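Local coordinates for peptidyl-prolyl cis-trans isomerase (Hirschia baltica, PDB 5EX2), which probably catalyses the cis-trans isomerisation of peptide bonds preceding proline, as a member of the cyclophilin family, at residues 5-10 against 227-232; 34-39 against 261-266; 70-75 against 179-184. All coordinates share one frame; numbering follows the deposited sequence.

Contact 1 of 3, residues 5-10 against 227-232; sequences YTKESV and RPEAWV
V10 and K7 of the short helix 7-11 meet W231 and E229 of strand 229-233, so the contact docks an N-terminal helix on one face of a three-stranded antiparallel sheet. V10 CG1 stands 3.2 Å from W231 CG, and it lies 3.5 Å from the centroid of the five-membered ring, 21° off the ring normal. The methyl is therefore over the indole face, displaced toward the rim, in a close CH-pi contact. V10 turns CG1 away from its own backbone N (chi1 165°), the torsion that carries this branch to the ring. Beside it the extended chain of K7 meets the E229 side chain at about a right angle. K7 NZ is 3.4 Å from E229 OE1, a rather long salt bridge, while K7 CE lies obliquely to the indole. The start of the helix is fixed by T6 as N-cap: T6 OG1 accepts from S9 N at 3.1 Å and 155°, and T6 O receives both S9 OG and V10 N. With an alanine in place of W231 the indole is gone, and V10 CG1 is likely to lose its CH-pi partner and K7 CE the ring beside it, opening a gap between helix and sheet. W17 of strand 17-19 touches both V10 and W231, F264 of strand 261-264 borders K7, and strand 229-233 runs between those two strands in the sheet.

Contact 2 of 3, residues 34-39 against 261-266; sequences VVYIEL and SVVFVS
Y36 of strand 33-39 and V263 of strand 261-264 bring together the closed eight-stranded cyclophilin barrel and an edge strand of a separate three-stranded antiparallel sheet. The join is made by side chains: no hydrogen bond links the two segments, and the closest pair of CA atoms, those of Y36 and V263, is 7.9 Å apart. Y36 gives the largest share of the buried surface, V263 the next, and V265 a smaller one.

The main geometric evidence is the position of V263 CG1. It sits 3.7 Å from the centroid of the Y36 ring and only 4° off the ring normal, which puts the methyl over the middle of one face as a well-centred CH-pi contact. The near-equal distances agree with this: V263 CG1 is 3.8 Å from Y36 CE2 and 4.0 Å from Y36 CG. V263 holds CG1 opposite its backbone N (chi1 -179°), and this torsion leaves the second branch, CG2, to lie alongside the ring's root, 3.9 Å from Y36 CD2. On the opposite face of the phenol, V34 CG2 is 3.8 Å above the plane, though nearer the rim, so the ring lies between two valine methyls that limit its tilting, one from its own strand and one from the other sheet.

E193 ties the same two residues a second time, pairing through its backbone with Y36 and accepting V263 N on its carboxylate. Nearby, E38 forms a salt bridge with R18, another link from barrel to small sheet. At the far end of the phenol the V265 and Y36 side chains cross at about a right angle, and V265 CG1, oblique to the ring plane, comes 3.4 Å from Y36 OH.

Contact 3 of 3, residues 70-75 against 179-184; sequences SGFMAQ and RFLDRK
F72 meets F180 and L181 through the CD1-CE1-CZ side of its ring, with CE1 nearest to both partners. From F72 CE1 it is 3.7 Å to F180 CE2 and 3.8 Å to L181 CD1. The leucine methyl arrives at the edge of the F72 ring, near its plane, whereas the two aromatic rings are set obliquely, with centroids 5.5 Å apart and planes inclined at 48°; F72 CZ lies at the edge of the F180 ring. F180 reaches this place with its CG between the backbone N and the carbonyl carbon (chi1 47°).

One face of the F72 ring is backed by M73 CG, centred 3.5 Å above the plane. M73 and L181 each also touch F172 and M174, so the 179-181 turn is seated, through L181, on the barrel strand 171-174 that pairs with 73-76. At the start of strand 73-76, F72 and M73 together form a classic beta bulge facing a single residue of strand 63-69.

Behind F180 and L181, a salt bridge spans the 3-10 turn 179-181, from R179 to D182 just beyond it: R179 NE donates to the syn side of D182 OD2 at 2.8 Å and 157°, within the guanidinium plane. D182 N returns a bond to R179 O, and D182 OD1 takes H151 N. The other guanidinium nitrogens of R179 pair with E130, E177 and D252.

F72, at the bulge, and M73, the first residue of strand 73-76, together with F172, F180, L181 and Q75 bonded to R67, are consistent with the hydrophobic proline pocket of cyclophilins, where F180 occupies a position that is tryptophan in many relatives.

Contacts 1 and 2 are neighbours, with centres about 9 Å apart, and share the three-stranded sheet: strands 229-233 and 261-264 pair directly, with E229 O 2.8 Å from F264 N and W231 N 2.9 Å from V262 O. Along the chain their segments alternate, 5-10, 34-39, 227-232, 261-266; the N-terminal helix packs on the sheet and the C-terminal strand is one of its edges. Contact 3 is nested within both loops, its centre about 29 Å from contact 1 and about 22 Å from contact 2; contacts 2 and 3 both reach the barrel sheet. The terminal segments thus lie across the chain's centre from the probable substrate pocket.

Contact 1 of 3, residues 5-10 against 227-232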
ATOM      1  N   TYR A   5       7.004  13.293  14.163  1.00 19.18           N
ATOM      2  CA  TYR A   5       7.338  14.436  13.325  1.00 16.75           C
ATOM      3  C   TYR A   5       6.203  15.442  13.326  1.00 17.34           C
ATOM      4  O   TYR A   5       5.055  15.087  13.088  1.00 20.02           O
ATOM      5  CB  TYR A   5       7.617  13.981  11.900  1.00 18.01           C
ATOM      6  CG  TYR A   5       8.547  12.796  11.815  1.00 17.21           C
ATOM      7  CD1 TYR A   5       9.926  12.959  11.836  1.00 28.58           C
ATOM      8  CD2 TYR A   5       8.035  11.513  11.725  1.00 20.98           C
ATOM      9  CE1 TYR A   5      10.769  11.864  11.759  1.00 18.36           C
ATOM     10  CE2 TYR A   5       8.858  10.423  11.652  1.00 25.09           C
ATOM     11  CZ  TYR A   5      10.220  10.598  11.666  1.00 18.06           C
ATOM     12  OH  TYR A   5      11.018   9.481  11.590  1.00 25.47           O
ATOM     13  N   THR A   6       6.535  16.698  13.584  1.00 18.14           N
ATOM     14  CA  THR A   6       5.538  17.758  13.577  1.00 20.70           C
ATOM     15  C   THR A   6       5.235  18.204  12.161  1.00 18.16           C
ATOM     16  O   THR A   6       6.082  18.113  11.264  1.00 15.41           O
ATOM     17  CB  THR A   6       5.995  18.984  14.364  1.00 19.14           C
ATOM     18  OG1 THR A   6       7.129  19.577  13.718  1.00 21.96           O
ATOM     19  CG2 THR A   6       6.351  18.614  15.792  1.00 27.83           C
ATOM     20  N   LYS A   7       4.034  18.732  11.976  1.00 16.41           N
ATOM     21  CA  LYS A   7       3.614  19.238  10.682  1.00 14.21           C
ATOM     22  C   LYS A   7       4.550  20.359  10.234  1.00 15.52           C
ATOM     23  O   LYS A   7       4.939  20.425   9.068  1.00 17.29           O
ATOM     24  CB  LYS A   7       2.172  19.741  10.753  1.00 17.30           C
ATOM     25  CG  LYS A   7       1.561  20.014   9.393  1.00 15.65           C
ATOM     26  CD  LYS A   7       0.063  20.324   9.515  1.00 21.37           C
ATOM     27  CE  LYS A   7      -0.603  20.453   8.155  1.00 29.95           C
ATOM     28  NZ  LYS A   7      -2.005  20.936   8.268  1.00 38.14           N
ATOM     29  N   GLU A   8       4.950  21.213  11.170  1.00 17.66           N
ATOM     30  CA  GLU A   8       5.834  22.312  10.850  1.00 17.43           C
ATOM     31  C   GLU A   8       7.164  21.796  10.290  1.00 23.26           C
ATOM     32  O   GLU A   8       7.659  22.293   9.279  1.00 19.51           O
ATOM     33  CB  GLU A   8       6.059  23.168  12.095  1.00 20.82           C
ATOM     34  CG  GLU A   8       6.884  24.413  11.862  1.00 32.68           C
ATOM     35  CD  GLU A   8       6.836  25.381  13.041  1.00 42.41           C
ATOM     36  OE1 GLU A   8       6.184  25.059  14.058  1.00 51.54           O
ATOM     37  OE2 GLU A   8       7.449  26.466  12.951  1.00 44.49           O
ATOM     38  N   SER A   9       7.734  20.787  10.944  1.00 16.45           N
ATOM     39  CA  SER A   9       9.040  20.265  10.538  1.00 16.36           C
ATOM     40  C   SER A   9       8.978  19.543   9.190  1.00 15.93           C
ATOM     41  O   SER A   9       9.946  19.545   8.427  1.00 17.57           O
ATOM     42  CB  SER A   9       9.586  19.322  11.608  1.00 20.57           C
ATOM     43  OG  SER A   9       8.906  18.084  11.592  1.00 23.82           O
ATOM     44  N   VAL A  10       7.848  18.904   8.908  1.00 13.29           N
ATOM     45  CA  VAL A  10       7.646  18.200   7.657  1.00 12.47           C
ATOM     46  C   VAL A  10       7.416  19.188   6.507  1.00 16.58           C
ATOM     47  O   VAL A  10       8.007  19.042   5.441  1.00 15.36           O
ATOM     48  CB  VAL A  10       6.469  17.237   7.799  1.00 17.04           C
ATOM     49  CG1 VAL A  10       5.987  16.750   6.450  1.00 18.28           C
ATOM     50  CG2 VAL A  10       6.858  16.080   8.715  1.00 14.44           C
ATOM     51  N   ARG A 227      -9.585  18.195   4.037  1.00 16.14           N
ATOM     52  CA  ARG A 227      -8.666  17.143   3.615  1.00 18.05           C
ATOM     53  C   ARG A 227      -7.575  16.903   4.644  1.00 16.23           C
ATOM     54  O   ARG A 227      -6.864  17.831   5.007  1.00 18.81           O
ATOM     55  CB  ARG A 227      -8.013  17.502   2.278  1.00 13.84           C
ATOM     56  CG  ARG A 227      -8.982  17.587   1.134  1.00 16.76           C
ATOM     57  CD  ARG A 227      -8.308  17.954  -0.168  1.00 18.20           C
ATOM     58  NE  ARG A 227      -9.295  18.138  -1.224  1.00 19.60           N
ATOM     59  CZ  ARG A 227      -9.169  18.960  -2.262  1.00 26.98           C
ATOM     60  NH1 ARG A 227      -8.071  19.692  -2.421  1.00 37.46           N
ATOM     61  NH2 ARG A 227     -10.151  19.043  -3.150  1.00 37.56           N
ATOM     62  N   PRO A 228      -7.407  15.650   5.105  1.00 12.88           N
ATOM     63  CA  PRO A 228      -6.169  15.349   5.824  1.00 12.53           C
ATOM     64  C   PRO A 228      -4.994  15.552   4.897  1.00 12.46           C
ATOM     65  O   PRO A 228      -5.151  15.423   3.685  1.00 15.07           O
ATOM     66  CB  PRO A 228      -6.314  13.872   6.235  1.00 13.70           C
ATOM     67  CG  PRO A 228      -7.508  13.361   5.533  1.00 25.08           C
ATOM     68  CD  PRO A 228      -8.330  14.502   5.060  1.00 14.29           C
ATOM     69  N   GLU A 229      -3.844  15.880   5.461  1.00 13.18           N
ATOM     70  CA  GLU A 229      -2.637  16.103   4.678  1.00 12.83           C
ATOM     71  C   GLU A 229      -1.609  15.068   5.105  1.00 11.17           C
ATOM     72  O   GLU A 229      -1.269  14.970   6.283  1.00 14.27           O
ATOM     73  CB  GLU A 229      -2.119  17.534   4.866  1.00 14.82           C
ATOM     74  CG  GLU A 229      -3.112  18.605   4.376  1.00 14.52           C
ATOM     75  CD  GLU A 229      -2.721  20.051   4.696  1.00 20.23           C
ATOM     76  OE1 GLU A 229      -1.539  20.342   4.970  1.00 25.20           O
ATOM     77  OE2 GLU A 229      -3.626  20.906   4.648  1.00 28.65           O
ATOM     78  N   ALA A 230      -1.124  14.295   4.137  1.00 12.47           N
ATOM     79  CA  ALA A 230      -0.180  13.219   4.415  1.00 12.32           C
ATOM     80  C   ALA A 230       1.167  13.468   3.759  1.00  9.57           C
ATOM     81  O   ALA A 230       1.252  14.038   2.669  1.00 10.64           O
ATOM     82  CB  ALA A 230      -0.754  11.883   3.954  1.00 12.05           C
ATOM     83  N   TRP A 231       2.206  13.044   4.453  1.00 10.53           N
ATOM     84  CA  TRP A 231       3.560  13.119   3.927  1.00  9.07           C
ATOM     85  C   TRP A 231       4.231  11.793   4.178  1.00  9.47           C
ATOM     86  O   TRP A 231       3.953  11.121   5.173  1.00  9.83           O
ATOM     87  CB  TRP A 231       4.374  14.247   4.581  1.00 14.96           C
ATOM     88  CG  TRP A 231       4.134  15.641   4.052  1.00 16.16           C
ATOM     89  CD1 TRP A 231       4.859  16.306   3.083  1.00 13.35           C
ATOM     90  CD2 TRP A 231       3.146  16.562   4.506  1.00 19.49           C
ATOM     91  NE1 TRP A 231       4.359  17.574   2.907  1.00 21.05           N
ATOM     92  CE2 TRP A 231       3.302  17.754   3.764  1.00 12.96           C
ATOM     93  CE3 TRP A 231       2.132  16.488   5.456  1.00 16.44           C
ATOM     94  CZ2 TRP A 231       2.485  18.860   3.951  1.00 17.05           C
ATOM     95  CZ3 TRP A 231       1.322  17.583   5.643  1.00 18.65           C
ATOM     96  CH2 TRP A 231       1.496  18.758   4.890  1.00 22.65           C
ATOM     97  N   VAL A 232       5.122  11.432   3.268  1.00  7.47           N
ATOM     98  CA  VAL A 232       5.906  10.205   3.350  1.00  8.10           C
ATOM     99  C   VAL A 232       7.353  10.605   3.229  1.00  8.59           C
ATOM    100  O   VAL A 232       7.710  11.399   2.362  1.00  9.41           O
ATOM    101  CB  VAL A 232       5.516   9.204   2.246  1.00  7.87           C
ATOM    102  CG1 VAL A 232       6.399   7.967   2.282  1.00  8.59           C
ATOM    103  CG2 VAL A 232       4.067   8.836   2.369  1.00  9.01           C
TER

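Contact 2 of 3, residues 34-39 against 261-266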
ATOM      1  N   VAL A  34      -9.084   4.224  12.104  1.00  9.33           N
ATOM      2  CA  VAL A  34      -8.888   4.707  10.748  1.00  9.29           C
ATOM      3  C   VAL A  34      -7.604   4.155  10.129  1.00  8.90           C
ATOM      4  O   VAL A  34      -6.598   3.960  10.803  1.00 10.06           O
ATOM      5  CB  VAL A  34      -8.872   6.252  10.719  1.00  9.19           C
ATOM      6  CG1 VAL A  34      -7.635   6.830  11.410  1.00 11.41           C
ATOM      7  CG2 VAL A  34      -8.993   6.758   9.290  1.00 11.94           C
ATOM      8  N   VAL A  35      -7.691   3.885   8.832  1.00  8.67           N
ATOM      9  CA  VAL A  35      -6.588   3.426   8.024  1.00  7.74           C
ATOM     10  C   VAL A  35      -6.481   4.396   6.846  1.00 10.37           C
ATOM     11  O   VAL A  35      -7.444   4.593   6.108  1.00 10.70           O
ATOM     12  CB  VAL A  35      -6.799   1.977   7.522  1.00  9.11           C
ATOM     13  CG1 VAL A  35      -5.612   1.515   6.708  1.00 10.29           C
ATOM     14  CG2 VAL A  35      -7.055   1.018   8.696  1.00 10.34           C
ATOM     15  N   TYR A  36      -5.322   5.028   6.705  1.00  7.23           N
ATOM     16  CA  TYR A  36      -5.050   5.896   5.573  1.00  7.73           C
ATOM     17  C   TYR A  36      -4.189   5.129   4.587  1.00  7.40           C
ATOM     18  O   TYR A  36      -3.093   4.704   4.937  1.00  9.36           O
ATOM     19  CB  TYR A  36      -4.336   7.180   6.018  1.00  7.73           C
ATOM     20  CG  TYR A  36      -5.170   8.072   6.915  1.00  9.06           C
ATOM     21  CD1 TYR A  36      -6.127   8.907   6.389  1.00 12.46           C
ATOM     22  CD2 TYR A  36      -4.969   8.085   8.286  1.00 10.22           C
ATOM     23  CE1 TYR A  36      -6.879   9.724   7.210  1.00 11.31           C
ATOM     24  CE2 TYR A  36      -5.706   8.901   9.108  1.00 13.83           C
ATOM     25  CZ  TYR A  36      -6.657   9.705   8.563  1.00 13.08           C
ATOM     26  OH  TYR A  36      -7.383  10.519   9.405  1.00 15.51           O
ATOM     27  N   ILE A  37      -4.683   4.969   3.365  1.00  7.51           N
ATOM     28  CA  ILE A  37      -3.984   4.184   2.354  1.00  7.56           C
ATOM     29  C   ILE A  37      -3.512   5.100   1.232  1.00  8.85           C
ATOM     30  O   ILE A  37      -4.303   5.881   0.688  1.00  9.40           O
ATOM     31  CB  ILE A  37      -4.899   3.096   1.776  1.00 10.16           C
ATOM     32  CG1 ILE A  37      -5.270   2.108   2.876  1.00 10.32           C
ATOM     33  CG2 ILE A  37      -4.212   2.372   0.610  1.00 10.33           C
ATOM     34  CD1 ILE A  37      -6.401   1.174   2.512  1.00 10.50           C
ATOM     35  N   GLU A  38      -2.232   5.014   0.885  1.00  6.87           N
ATOM     36  CA  GLU A  38      -1.736   5.663  -0.321  1.00  7.83           C
ATOM     37  C   GLU A  38      -1.783   4.671  -1.476  1.00  7.81           C
ATOM     38  O   GLU A  38      -1.225   3.580  -1.407  1.00  8.55           O
ATOM     39  CB  GLU A  38      -0.308   6.224  -0.169  1.00  8.67           C
ATOM     40  CG  GLU A  38       0.052   7.076  -1.382  1.00  9.38           C
ATOM     41  CD  GLU A  38       1.452   7.654  -1.384  1.00  8.56           C
ATOM     42  OE1 GLU A  38       2.263   7.334  -0.496  1.00 11.84           O
ATOM     43  OE2 GLU A  38       1.725   8.442  -2.314  1.00 11.84           O
ATOM     44  N   LEU A  39      -2.434   5.087  -2.550  1.00  8.61           N
ATOM     45  CA  LEU A  39      -2.485   4.326  -3.784  1.00  9.05           C
ATOM     46  C   LEU A  39      -1.167   4.447  -4.539  1.00  8.14           C
ATOM     47  O   LEU A  39      -0.501   5.488  -4.489  1.00  9.97           O
ATOM     48  CB  LEU A  39      -3.608   4.833  -4.671  1.00  9.12           C
ATOM     49  CG  LEU A  39      -4.969   4.857  -4.003  1.00 11.29           C
ATOM     50  CD1 LEU A  39      -6.001   5.538  -4.900  1.00 15.21           C
ATOM     51  CD2 LEU A  39      -5.398   3.434  -3.635  1.00 14.68           C
ATOM     52  N   SER A 261       5.909   7.835   7.817  1.00  8.85           N
ATOM     53  CA  SER A 261       4.805   8.534   7.176  1.00  8.12           C
ATOM     54  C   SER A 261       3.950   9.191   8.245  1.00  9.46           C
ATOM     55  O   SER A 261       3.871   8.704   9.368  1.00 10.09           O
ATOM     56  CB  SER A 261       3.963   7.562   6.340  1.00  8.49           C
ATOM     57  OG  SER A 261       4.780   6.834   5.431  1.00  9.45           O
ATOM     58  N   VAL A 262       3.325  10.294   7.897  1.00  9.95           N
ATOM     59  CA  VAL A 262       2.497  11.030   8.846  0.57  9.52           C
ATOM     60  C   VAL A 262       1.271  11.580   8.152  1.00  8.44           C
ATOM     61  O   VAL A 262       1.330  12.004   7.000  1.00 10.69           O
ATOM     62  CB  VAL A 262       3.276  12.196   9.495  0.57 11.09           C
ATOM     63  CG1 VAL A 262       4.390  11.667  10.374  0.57 23.66           C
ATOM     64  CG2 VAL A 262       3.847  13.117   8.424  0.57 15.18           C
ATOM     65  N   VAL A 263       0.154  11.555   8.863  1.00  9.74           N
ATOM     66  CA  VAL A 263      -1.100  12.092   8.374  1.00  9.94           C
ATOM     67  C   VAL A 263      -1.591  13.118   9.391  1.00 12.14           C
ATOM     68  O   VAL A 263      -1.663  12.831  10.584  1.00 13.18           O
ATOM     69  CB  VAL A 263      -2.160  11.001   8.171  1.00 12.82           C
ATOM     70  CG1 VAL A 263      -3.452  11.616   7.635  1.00 12.61           C
ATOM     71  CG2 VAL A 263      -1.650   9.902   7.233  1.00 11.47           C
ATOM     72  N   PHE A 264      -1.876  14.326   8.916  1.00 12.07           N
ATOM     73  CA  PHE A 264      -2.343  15.409   9.769  1.00 13.11           C
ATOM     74  C   PHE A 264      -3.760  15.747   9.389  1.00 11.57           C
ATOM     75  O   PHE A 264      -4.037  16.078   8.243  1.00 16.77           O
ATOM     76  CB  PHE A 264      -1.459  16.643   9.615  1.00 12.70           C
ATOM     77  CG  PHE A 264      -0.021  16.406   9.950  1.00 14.17           C
ATOM     78  CD1 PHE A 264       0.376  16.249  11.264  1.00 14.18           C
ATOM     79  CD2 PHE A 264       0.943  16.357   8.949  1.00 16.27           C
ATOM     80  CE1 PHE A 264       1.712  16.051  11.581  1.00 18.02           C
ATOM     81  CE2 PHE A 264       2.280  16.158   9.252  1.00 15.19           C
ATOM     82  CZ  PHE A 264       2.667  16.002  10.566  1.00 15.94           C
ATOM     83  N   VAL A 265      -4.670  15.681  10.349  1.00 14.75           N
ATOM     84  CA  VAL A 265      -6.050  16.000  10.042  1.00 15.60           C
ATOM     85  C   VAL A 265      -6.272  17.472  10.283  1.00 19.11           C
ATOM     86  O   VAL A 265      -5.490  18.131  10.978  1.00 16.43           O
ATOM     87  CB  VAL A 265      -7.053  15.171  10.867  1.00 23.70           C
ATOM     88  CG1 VAL A 265      -6.950  13.698  10.489  1.00 23.61           C
ATOM     89  CG2 VAL A 265      -6.861  15.388  12.359  1.00 26.63           C
ATOM     90  N   SER A 266      -7.347  17.970   9.688  1.00 16.17           N
ATOM     91  CA  SER A 266      -7.688  19.376   9.750  1.00 15.97           C
ATOM     92  C   SER A 266      -8.088  19.809  11.152  1.00 16.60           C
ATOM     93  O   SER A 266      -8.624  19.013  11.921  1.00 19.40           O
ATOM     94  CB  SER A 266      -8.844  19.678   8.793  1.00 22.22           C
ATOM     95  OG  SER A 266      -8.481  19.428   7.450  1.00 35.75           O
TER

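Contact 3 of 3, residues 70-75 against 179-184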
ATOM      1  N   SER A  70      -4.559 -14.232  11.682  1.00 11.95           N
ATOM      2  CA  SER A  70      -3.475 -13.711  12.489  1.00 14.77           C
ATOM      3  C   SER A  70      -2.151 -13.980  11.818  1.00 12.51           C
ATOM      4  O   SER A  70      -1.928 -15.065  11.284  1.00 14.54           O
ATOM      5  CB  SER A  70      -3.478 -14.331  13.882  1.00 22.45           C
ATOM      6  OG  SER A  70      -2.518 -13.681  14.697  1.00 23.70           O
ATOM      7  N   GLY A  71      -1.282 -12.980  11.838  1.00 12.10           N
ATOM      8  CA  GLY A  71       0.027 -13.132  11.242  1.00 13.81           C
ATOM      9  C   GLY A  71       0.018 -13.146   9.722  1.00 12.01           C
ATOM     10  O   GLY A  71       1.013 -13.524   9.116  1.00 12.58           O
ATOM     11  N   PHE A  72      -1.081 -12.732   9.108  1.00 10.01           N
ATOM     12  CA  PHE A  72      -1.231 -12.784   7.661  1.00  8.33           C
ATOM     13  C   PHE A  72      -1.907 -11.513   7.161  1.00  9.39           C
ATOM     14  O   PHE A  72      -1.225 -10.553   6.823  1.00  9.26           O
ATOM     15  CB  PHE A  72      -1.997 -14.074   7.297  1.00  9.71           C
ATOM     16  CG  PHE A  72      -2.189 -14.307   5.829  1.00  9.20           C
ATOM     17  CD1 PHE A  72      -1.362 -13.719   4.880  1.00 12.48           C
ATOM     18  CD2 PHE A  72      -3.194 -15.142   5.403  1.00 11.44           C
ATOM     19  CE1 PHE A  72      -1.561 -13.962   3.531  1.00 12.16           C
ATOM     20  CE2 PHE A  72      -3.409 -15.375   4.075  1.00 10.41           C
ATOM     21  CZ  PHE A  72      -2.587 -14.791   3.126  1.00 12.48           C
ATOM     22  N   MET A  73      -3.230 -11.481   7.139  1.00  9.83           N
ATOM     23  CA  MET A  73      -3.918 -10.328   6.594  1.00  9.04           C
ATOM     24  C   MET A  73      -5.364 -10.266   7.053  1.00  9.02           C
ATOM     25  O   MET A  73      -5.891 -11.213   7.633  1.00  9.56           O
ATOM     26  CB  MET A  73      -3.845 -10.352   5.062  1.00  8.90           C
ATOM     27  CG  MET A  73      -4.387 -11.629   4.422  1.00 11.26           C
ATOM     28  SD  MET A  73      -6.193 -11.552   4.259  1.00 13.12           S
ATOM     29  CE  MET A  73      -6.685 -13.169   4.857  1.00 18.20           C
ATOM     30  N   ALA A  74      -5.961  -9.108   6.790  1.00  8.47           N
ATOM     31  CA  ALA A  74      -7.380  -8.879   6.989  1.00  8.36           C
ATOM     32  C   ALA A  74      -8.030  -8.583   5.650  1.00  7.88           C
ATOM     33  O   ALA A  74      -7.683  -7.611   4.973  1.00  8.93           O
ATOM     34  CB  ALA A  74      -7.595  -7.728   7.950  1.00  9.52           C
ATOM     35  N   GLN A  75      -8.988  -9.424   5.275  1.00  8.06           N
ATOM     36  CA  GLN A  75      -9.667  -9.307   3.992  1.00  7.83           C
ATOM     37  C   GLN A  75     -11.077  -8.750   4.166  1.00 10.31           C
ATOM     38  O   GLN A  75     -11.822  -9.196   5.045  1.00 10.72           O
ATOM     39  CB  GLN A  75      -9.712 -10.666   3.292  1.00 10.15           C
ATOM     40  CG  GLN A  75     -10.382 -10.641   1.953  1.00 10.51           C
ATOM     41  CD  GLN A  75     -10.229 -11.960   1.218  1.00 16.36           C
ATOM     42  OE1 GLN A  75      -9.282 -12.701   1.463  1.00 25.63           O
ATOM     43  NE2 GLN A  75     -11.175 -12.279   0.351  1.00 14.65           N
ATOM     44  N   ARG A 179       5.518 -13.211   1.803  1.00  9.86           N
ATOM     45  CA  ARG A 179       6.202 -13.139   0.517  1.00  8.68           C
ATOM     46  C   ARG A 179       5.721 -14.197  -0.453  1.00 11.96           C
ATOM     47  O   ARG A 179       5.973 -14.087  -1.654  1.00 11.60           O
ATOM     48  CB  ARG A 179       7.718 -13.241   0.703  1.00 11.79           C
ATOM     49  CG  ARG A 179       8.286 -12.210   1.662  1.00 12.80           C
ATOM     50  CD  ARG A 179       8.001 -10.759   1.235  1.00 12.49           C
ATOM     51  NE  ARG A 179       8.865 -10.356   0.133  1.00 11.39           N
ATOM     52  CZ  ARG A 179      10.134  -9.996   0.278  1.00 12.52           C
ATOM     53  NH1 ARG A 179      10.690  -9.975   1.484  1.00 14.49           N
ATOM     54  NH2 ARG A 179      10.855  -9.648  -0.781  1.00 16.74           N
ATOM     55  N   PHE A 180       5.014 -15.203   0.060  1.00  9.55           N
ATOM     56  CA  PHE A 180       4.406 -16.224  -0.796  1.00 10.62           C
ATOM     57  C   PHE A 180       3.294 -15.643  -1.671  1.00  9.85           C
ATOM     58  O   PHE A 180       2.879 -16.281  -2.627  1.00 11.80           O
ATOM     59  CB  PHE A 180       3.864 -17.380   0.054  1.00 10.50           C
ATOM     60  CG  PHE A 180       3.052 -16.928   1.223  1.00 10.20           C
ATOM     61  CD1 PHE A 180       3.654 -16.666   2.446  1.00 11.13           C
ATOM     62  CD2 PHE A 180       1.694 -16.743   1.099  1.00 11.25           C
ATOM     63  CE1 PHE A 180       2.903 -16.233   3.521  1.00 12.52           C
ATOM     64  CE2 PHE A 180       0.938 -16.316   2.165  1.00 11.61           C
ATOM     65  CZ  PHE A 180       1.554 -16.054   3.383  1.00 11.71           C
ATOM     66  N   LEU A 181       2.841 -14.420  -1.374  1.00  9.84           N
ATOM     67  CA  LEU A 181       1.878 -13.737  -2.241  1.00  9.32           C
ATOM     68  C   LEU A 181       2.522 -13.007  -3.398  1.00  9.54           C
ATOM     69  O   LEU A 181       1.843 -12.650  -4.369  1.00  9.43           O
ATOM     70  CB  LEU A 181       1.073 -12.719  -1.452  1.00  9.60           C
ATOM     71  CG  LEU A 181       0.266 -13.248  -0.279  1.00  8.91           C
ATOM     72  CD1 LEU A 181      -0.470 -12.082   0.354  1.00 10.99           C
ATOM     73  CD2 LEU A 181      -0.704 -14.338  -0.697  1.00 11.84           C
ATOM     74  N   ASP A 182       3.825 -12.761  -3.286  1.00  9.75           N
ATOM     75  CA  ASP A 182       4.504 -11.896  -4.241  1.00 10.64           C
ATOM     76  C   ASP A 182       4.455 -12.478  -5.654  1.00 10.53           C
ATOM     77  O   ASP A 182       4.625 -13.686  -5.856  1.00 10.65           O
ATOM     78  CB  ASP A 182       5.961 -11.677  -3.831  1.00 10.11           C
ATOM     79  CG  ASP A 182       6.115 -10.934  -2.518  1.00  8.85           C
ATOM     80  OD1 ASP A 182       5.108 -10.505  -1.931  1.00  9.54           O
ATOM     81  OD2 ASP A 182       7.290 -10.760  -2.106  1.00 10.88           O
ATOM     82  N   ARG A 183       4.186 -11.588  -6.606  1.00 12.28           N
ATOM     83  CA  ARG A 183       4.063 -11.899  -8.026  1.00 10.81           C
ATOM     84  C   ARG A 183       2.823 -12.733  -8.334  1.00 10.25           C
ATOM     85  O   ARG A 183       2.637 -13.148  -9.473  1.00 11.58           O
ATOM     86  CB  ARG A 183       5.319 -12.596  -8.544  1.00 10.39           C
ATOM     87  CG  ARG A 183       6.590 -11.805  -8.283  1.00 13.41           C
ATOM     88  CD  ARG A 183       7.823 -12.480  -8.869  1.00 16.21           C
ATOM     89  NE  ARG A 183       7.753 -12.516 -10.323  1.00 20.20           N
ATOM     90  CZ  ARG A 183       7.470 -13.589 -11.060  1.00 30.11           C
ATOM     91  NH1 ARG A 183       7.227 -14.772 -10.499  1.00 34.42           N
ATOM     92  NH2 ARG A 183       7.430 -13.466 -12.377  1.00 25.86           N
ATOM     93  N   LYS A 184       1.940 -12.887  -7.341  1.00 10.10           N
ATOM     94  CA  LYS A 184       0.718 -13.663  -7.514  1.00 11.24           C
ATOM     95  C   LYS A 184      -0.542 -12.880  -7.172  1.00 11.75           C
ATOM     96  O   LYS A 184      -1.633 -13.330  -7.495  1.00 12.11           O
ATOM     97  CB  LYS A 184       0.775 -14.925  -6.655  1.00 12.62           C
ATOM     98  CG  LYS A 184       1.874 -15.872  -7.074  1.00 16.66           C
ATOM     99  CD  LYS A 184       2.061 -17.014  -6.090  1.00 19.97           C
ATOM    100  CE  LYS A 184       3.087 -18.006  -6.616  1.00 28.89           C
ATOM    101  NZ  LYS A 184       3.385 -19.091  -5.640  1.00 44.71           N
TER